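Local coordinates for SnoaL-like domain-containing protein (Sphaerobacter thermophilus, PDB 5TGN) that is of unknown function but belongs to the SnoaL-like family, whose NTF2-type cone fold often encloses a pocket for small molecules, at residues D8-Y13 and V74-V79; G24-F29 and D47-F52. All coordinates share one frame; numbering follows the deposited sequence.

From the N terminus, helix 6-18 comes first, and contact 1 seats it on strand 73-81, closing a loop with 60 residues between residues 13 and 74. Contact 2 is nested wholly within that loop: it joins helix 22-26 and the turn that follows it to helix 46-54, with strands 33-37 and 41-44 among the 17 residues it spans. The two centres lie about 15 Å apart, on opposite sides of the chain's centre, yet they touch where Tyr13 and the backbone of helix 6-18 pack on Leu28 and Phe29. Contact 1 thus ties the first helix to the sheet, and contact 2 ties helix 46-54 to the region just after that helix.

Contact 1: D8-Y13 and V74-V79; sequences DLAREY and VVLHGV
Ala10 carries the meeting of helix segment 8-13 with strand segment 74-79, its methyl group packing against Val74 and Leu76; the two segments bury 127 Å² in all. Reading along the helix, Asp8 directs its CB away from the strand. Leu9 turns to another neighbour set, Val96 and Leu28. At Ala10 the backbones come closest, with Ala10 CA 6.9 Å from Val74 CA, and a methyl from each residue meets the other between them. Ala10 CB meets Val74 CG1 at 3.7 Å. That branch stands anti to the Val74 backbone N (chi1 176°), while CG2 is the one beside the nitrogen. The second partner comes at the far end of an extended side chain: Leu76 CD1 reaches Ala10 CB at 4.0 Å and lies equally far from Ala10 O, carried outward to the helix because CD1 is anti to CA (chi2 176°). Val74 and Leu76, two residues apart, therefore present their side chains on one face of the sheet, and the helix packs over that face, an arrangement consistent with the NTF2-like fold, in which an N-terminal helix packs against a strongly curved sheet. The intervening Val75 points to the other face. Beyond Ala10, Arg11 is exposed and its NE forms a salt bridge with Glu66 on the neighbouring strand 60-69. One turn on from Leu9, whose O accepts the Tyr13 N at 2.8 Å, Tyr13 sets its ring against Phe94 of strand 88-97, with the planes about 70° apart.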
loop_
_atom_site.group_PDB
_atom_site.type_symbol
_atom_site.label_atom_id
_atom_site.label_comp_id
_atom_site.label_asym_id
_atom_site.label_seq_id
_atom_site.Cartn_x
_atom_site.Cartn_y
_atom_site.Cartn_z
ATOM N N ASP A 8 25.645 -6.641 3.190
ATOM C CA ASP A 8 25.787 -7.159 1.829
ATOM C C ASP A 8 24.455 -7.639 1.273
ATOM O O ASP A 8 24.146 -7.394 0.100
ATOM C CB ASP A 8 26.785 -8.316 1.793
ATOM C CG ASP A 8 28.197 -7.899 2.227
ATOM O OD1 ASP A 8 28.566 -6.713 2.043
ATOM O OD2 ASP A 8 28.926 -8.770 2.749
ATOM N N LEU A 9 23.680 -8.382 2.082
ATOM C CA LEU A 9 22.367 -8.841 1.637
ATOM C C LEU A 9 21.470 -7.653 1.308
ATOM O O LEU A 9 20.774 -7.650 0.284
ATOM C CB LEU A 9 21.714 -9.724 2.708
ATOM C CG LEU A 9 22.359 -11.085 2.975
ATOM C CD1 LEU A 9 21.781 -11.745 4.225
ATOM C CD2 LEU A 9 22.206 -11.998 1.768
ATOM N N ALA A 10 21.476 -6.634 2.171
ATOM C CA ALA A 10 20.611 -5.480 1.953
ATOM C C ALA A 10 20.979 -4.760 0.658
ATOM O O ALA A 10 20.105 -4.443 -0.156
ATOM C CB ALA A 10 20.698 -4.528 3.153
ATOM N N ARG A 11 22.274 -4.482 0.450
ATOM C CA ARG A 11 22.687 -3.803 -0.776
ATOM C C ARG A 11 22.365 -4.642 -2.010
ATOM O O ARG A 11 21.992 -4.104 -3.063
ATOM C CB ARG A 11 24.191 -3.494 -0.744
ATOM C CG ARG A 11 24.655 -2.431 0.272
ATOM C CD ARG A 11 26.195 -2.531 0.441
ATOM N NE ARG A 11 26.711 -1.588 1.430
ATOM C CZ ARG A 11 27.870 -1.714 2.061
ATOM N NH1 ARG A 11 28.648 -2.757 1.822
ATOM N NH2 ARG A 11 28.239 -0.801 2.950
ATOM N N GLU A 12 22.576 -5.960 -1.925
ATOM C CA GLU A 12 22.276 -6.815 -3.066
ATOM C C GLU A 12 20.776 -6.849 -3.347
ATOM O O GLU A 12 20.363 -6.942 -4.507
ATOM C CB GLU A 12 22.800 -8.235 -2.834
ATOM C CG GLU A 12 22.649 -9.127 -4.057
ATOM C CD GLU A 12 23.485 -8.638 -5.241
ATOM O OE1 GLU A 12 24.440 -7.851 -5.026
ATOM O OE2 GLU A 12 23.175 -9.025 -6.389
ATOM N N TYR A 13 19.954 -6.815 -2.298
ATOM C CA TYR A 13 18.509 -6.758 -2.499
ATOM C C TYR A 13 18.147 -5.543 -3.337
ATOM O O TYR A 13 17.465 -5.657 -4.354
ATOM C CB TYR A 13 17.775 -6.733 -1.146
ATOM C CG TYR A 13 16.278 -6.509 -1.351
ATOM C CD1 TYR A 13 15.413 -7.585 -1.549
ATOM C CD2 TYR A 13 15.746 -5.217 -1.424
ATOM C CE1 TYR A 13 14.046 -7.382 -1.773
ATOM C CE2 TYR A 13 14.378 -5.007 -1.636
ATOM C CZ TYR A 13 13.548 -6.095 -1.819
ATOM O OH TYR A 13 12.206 -5.888 -2.062
ATOM N N VAL A 74 19.551 -4.400 9.320
ATOM C CA VAL A 74 19.966 -3.269 8.492
ATOM C C VAL A 74 18.739 -2.404 8.206
ATOM O O VAL A 74 17.676 -2.926 7.841
ATOM C CB VAL A 74 20.611 -3.746 7.175
ATOM C CG1 VAL A 74 20.938 -2.566 6.281
ATOM C CG2 VAL A 74 21.885 -4.567 7.454
ATOM N N VAL A 75 18.892 -1.089 8.340
ATOM C CA VAL A 75 17.901 -0.130 7.871
ATOM C C VAL A 75 18.519 0.704 6.758
ATOM O O VAL A 75 19.530 1.388 6.979
ATOM C CB VAL A 75 17.397 0.763 9.008
ATOM C CG1 VAL A 75 16.322 1.742 8.498
ATOM C CG2 VAL A 75 16.876 -0.092 10.167
ATOM N N LEU A 76 17.899 0.672 5.575
ATOM C CA LEU A 76 18.247 1.585 4.485
ATOM C C LEU A 76 17.110 2.573 4.266
ATOM O O LEU A 76 15.937 2.205 4.357
ATOM C CB LEU A 76 18.498 0.849 3.167
ATOM C CG LEU A 76 19.450 -0.346 3.170
ATOM C CD1 LEU A 76 19.469 -0.959 1.773
ATOM C CD2 LEU A 76 20.860 0.081 3.642
ATOM N N HIS A 77 17.459 3.826 3.985
ATOM C CA HIS A 77 16.519 4.812 3.473
ATOM C C HIS A 77 16.903 5.123 2.036
ATOM O O HIS A 77 18.090 5.134 1.692
ATOM C CB HIS A 77 16.519 6.084 4.316
ATOM C CG HIS A 77 15.865 5.912 5.655
ATOM N ND1 HIS A 77 15.583 6.970 6.488
ATOM C CD2 HIS A 77 15.423 4.800 6.295
ATOM C CE1 HIS A 77 15.001 6.518 7.589
ATOM N NE2 HIS A 77 14.893 5.203 7.496
ATOM N N GLY A 78 15.903 5.337 1.187
ATOM C CA GLY A 78 16.223 5.570 -0.209
ATOM C C GLY A 78 15.106 6.311 -0.909
ATOM O O GLY A 78 14.051 6.584 -0.332
ATOM N N VAL A 79 15.366 6.660 -2.166
ATOM C CA VAL A 79 14.407 7.360 -3.010
ATOM C C VAL A 79 14.100 6.433 -4.174
ATOM O O VAL A 79 15.019 5.942 -4.836
ATOM C CB VAL A 79 14.962 8.723 -3.490
ATOM C CG1 VAL A 79 13.946 9.456 -4.376
ATOM C CG2 VAL A 79 15.357 9.586 -2.313
#

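Contact 2: G24-F29 and D47-F52; sequences GAAALF and DAIAAF
The backbones come closest at Ala26, whose CA is 5.8 Å from Ala50 CA, and a type I beta turn from Ala26 to Phe29, closed by Phe29 N to Ala26 O at 2.9 Å, brings both Ala26 and Phe29 up to Ile49. Ile49 is the shared partner, and its two branches divide the work. CG2, anti to the backbone N, packs on Ala26, 4.0 Å from Ala26 CA and 4.1 Å from Ala26 CB. The longer branch ends in CD1, extended by a chi2 of 165°, and lies over one face of the Phe29 ring. The evidence for a CH-pi contact is direct: Ile49 CD1 is 3.8 Å from the Phe29 ring centroid, 24° off the normal, and is displaced to the CG and CD1 side of the ring, with Phe29 CD1 at 3.5 Å. In the ring plane, at the edge, sits Ala25 O, which also accepts Leu28 N. The whole interface of 178 Å² is apolar and joins helix 46-54 to helix 22-26 and the turn after it, consistent with the NTF2-like fold of its family; Ile35 on strand 33-37 touches both Phe29 and Ile49. An alanine in place of Phe29 removes the ring, which is likely to leave Ile49 CD1 without its aromatic face and open a gap among Tyr13, Ile35, Ile101 and Leu104. Phe29 O is bound by both Arg100 NH1 and Trp46 NE1, fixing the backbone that bears the ring. Farther along helix 46-54, Phe52 makes a cation-pi contact with Arg41 of the second subunit, and Ala51 packs on Ala51 of that subunit.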
loop_
_atom_site.group_PDB
_atom_site.type_symbol
_atom_site.label_atom_id
_atom_site.label_comp_id
_atom_site.label_asym_id
_atom_site.label_seq_id
_atom_site.Cartn_x
_atom_site.Cartn_y
_atom_site.Cartn_z
ATOM N N GLY A 24 16.521 -13.421 -8.308
ATOM C CA GLY A 24 17.763 -13.146 -7.619
ATOM C C GLY A 24 17.506 -12.496 -6.280
ATOM O O GLY A 24 18.210 -12.763 -5.307
ATOM N N ALA A 25 16.468 -11.666 -6.197
ATOM C CA ALA A 25 16.143 -11.080 -4.902
ATOM C C ALA A 25 15.592 -12.130 -3.949
ATOM O O ALA A 25 15.957 -12.152 -2.768
ATOM C CB ALA A 25 15.161 -9.924 -5.083
ATOM N N ALA A 26 14.720 -13.015 -4.443
ATOM C CA ALA A 26 14.173 -14.072 -3.595
ATOM C C ALA A 26 15.266 -14.980 -3.040
ATOM O O ALA A 26 15.185 -15.420 -1.886
ATOM C CB ALA A 26 13.153 -14.906 -4.380
ATOM N N ALA A 27 16.306 -15.268 -3.837
ATOM C CA ALA A 27 17.411 -16.107 -3.356
ATOM C C ALA A 27 18.130 -15.512 -2.149
ATOM O O ALA A 27 18.844 -16.244 -1.448
ATOM C CB ALA A 27 18.443 -16.361 -4.476
ATOM N N LEU A 28 17.969 -14.208 -1.883
ATOM C CA LEU A 28 18.540 -13.634 -0.670
ATOM C C LEU A 28 17.757 -13.970 0.589
ATOM O O LEU A 28 18.234 -13.672 1.691
ATOM C CB LEU A 28 18.623 -12.116 -0.775
ATOM C CG LEU A 28 19.341 -11.608 -2.012
ATOM C CD1 LEU A 28 19.146 -10.097 -2.047
ATOM C CD2 LEU A 28 20.842 -12.000 -1.996
ATOM N N PHE A 29 16.584 -14.565 0.476
ATOM C CA PHE A 29 15.741 -14.807 1.641
ATOM C C PHE A 29 15.823 -16.270 2.073
ATOM O O PHE A 29 16.060 -17.165 1.258
ATOM C CB PHE A 29 14.279 -14.456 1.341
ATOM C CG PHE A 29 14.017 -12.993 1.219
ATOM C CD1 PHE A 29 13.315 -12.314 2.206
ATOM C CD2 PHE A 29 14.437 -12.297 0.098
ATOM C CE1 PHE A 29 13.029 -10.941 2.085
ATOM C CE2 PHE A 29 14.165 -10.907 -0.041
ATOM C CZ PHE A 29 13.466 -10.224 0.961
ATOM N N ASP A 47 8.451 -17.918 -3.892
ATOM C CA ASP A 47 7.555 -17.605 -5.008
ATOM C C ASP A 47 6.754 -16.346 -4.728
ATOM O O ASP A 47 6.575 -15.509 -5.622
ATOM C CB ASP A 47 6.606 -18.766 -5.299
ATOM C CG ASP A 47 7.309 -19.968 -5.931
ATOM O OD1 ASP A 47 8.178 -19.794 -6.809
ATOM O OD2 ASP A 47 6.961 -21.091 -5.564
ATOM N N ALA A 48 6.249 -16.200 -3.502
ATOM C CA ALA A 48 5.476 -15.012 -3.156
ATOM C C ALA A 48 6.331 -13.757 -3.224
ATOM O O ALA A 48 5.872 -12.710 -3.696
ATOM C CB ALA A 48 4.881 -15.155 -1.753
ATOM N N ILE A 49 7.555 -13.827 -2.692
ATOM C CA ILE A 49 8.467 -12.699 -2.785
ATOM C C ILE A 49 8.722 -12.348 -4.242
ATOM O O ILE A 49 8.661 -11.181 -4.629
ATOM C CB ILE A 49 9.770 -13.017 -2.022
ATOM C CG1 ILE A 49 9.522 -12.995 -0.497
ATOM C CG2 ILE A 49 10.897 -12.070 -2.418
ATOM C CD1 ILE A 49 10.658 -13.646 0.325
ATOM N N ALA A 50 8.974 -13.357 -5.083
ATOM C CA ALA A 50 9.210 -13.087 -6.496
ATOM C C ALA A 50 8.022 -12.376 -7.121
ATOM O O ALA A 50 8.200 -11.448 -7.911
ATOM C CB ALA A 50 9.512 -14.387 -7.247
ATOM N N ALA A 51 6.802 -12.793 -6.765
ATOM C CA ALA A 51 5.602 -12.180 -7.326
ATOM C C ALA A 51 5.489 -10.725 -6.906
ATOM O O ALA A 51 5.152 -9.857 -7.726
ATOM C CB ALA A 51 4.354 -12.960 -6.874
ATOM N N PHE A 52 5.737 -10.441 -5.620
ATOM C CA PHE A 52 5.703 -9.062 -5.153
ATOM C C PHE A 52 6.660 -8.191 -5.949
ATOM O O PHE A 52 6.294 -7.106 -6.420
ATOM C CB PHE A 52 6.040 -9.011 -3.660
ATOM C CG PHE A 52 6.283 -7.616 -3.149
ATOM C CD1 PHE A 52 5.207 -6.750 -2.895
ATOM C CD2 PHE A 52 7.585 -7.171 -2.908
ATOM C CE1 PHE A 52 5.447 -5.421 -2.422
ATOM C CE2 PHE A 52 7.823 -5.876 -2.415
ATOM C CZ PHE A 52 6.743 -5.016 -2.162
#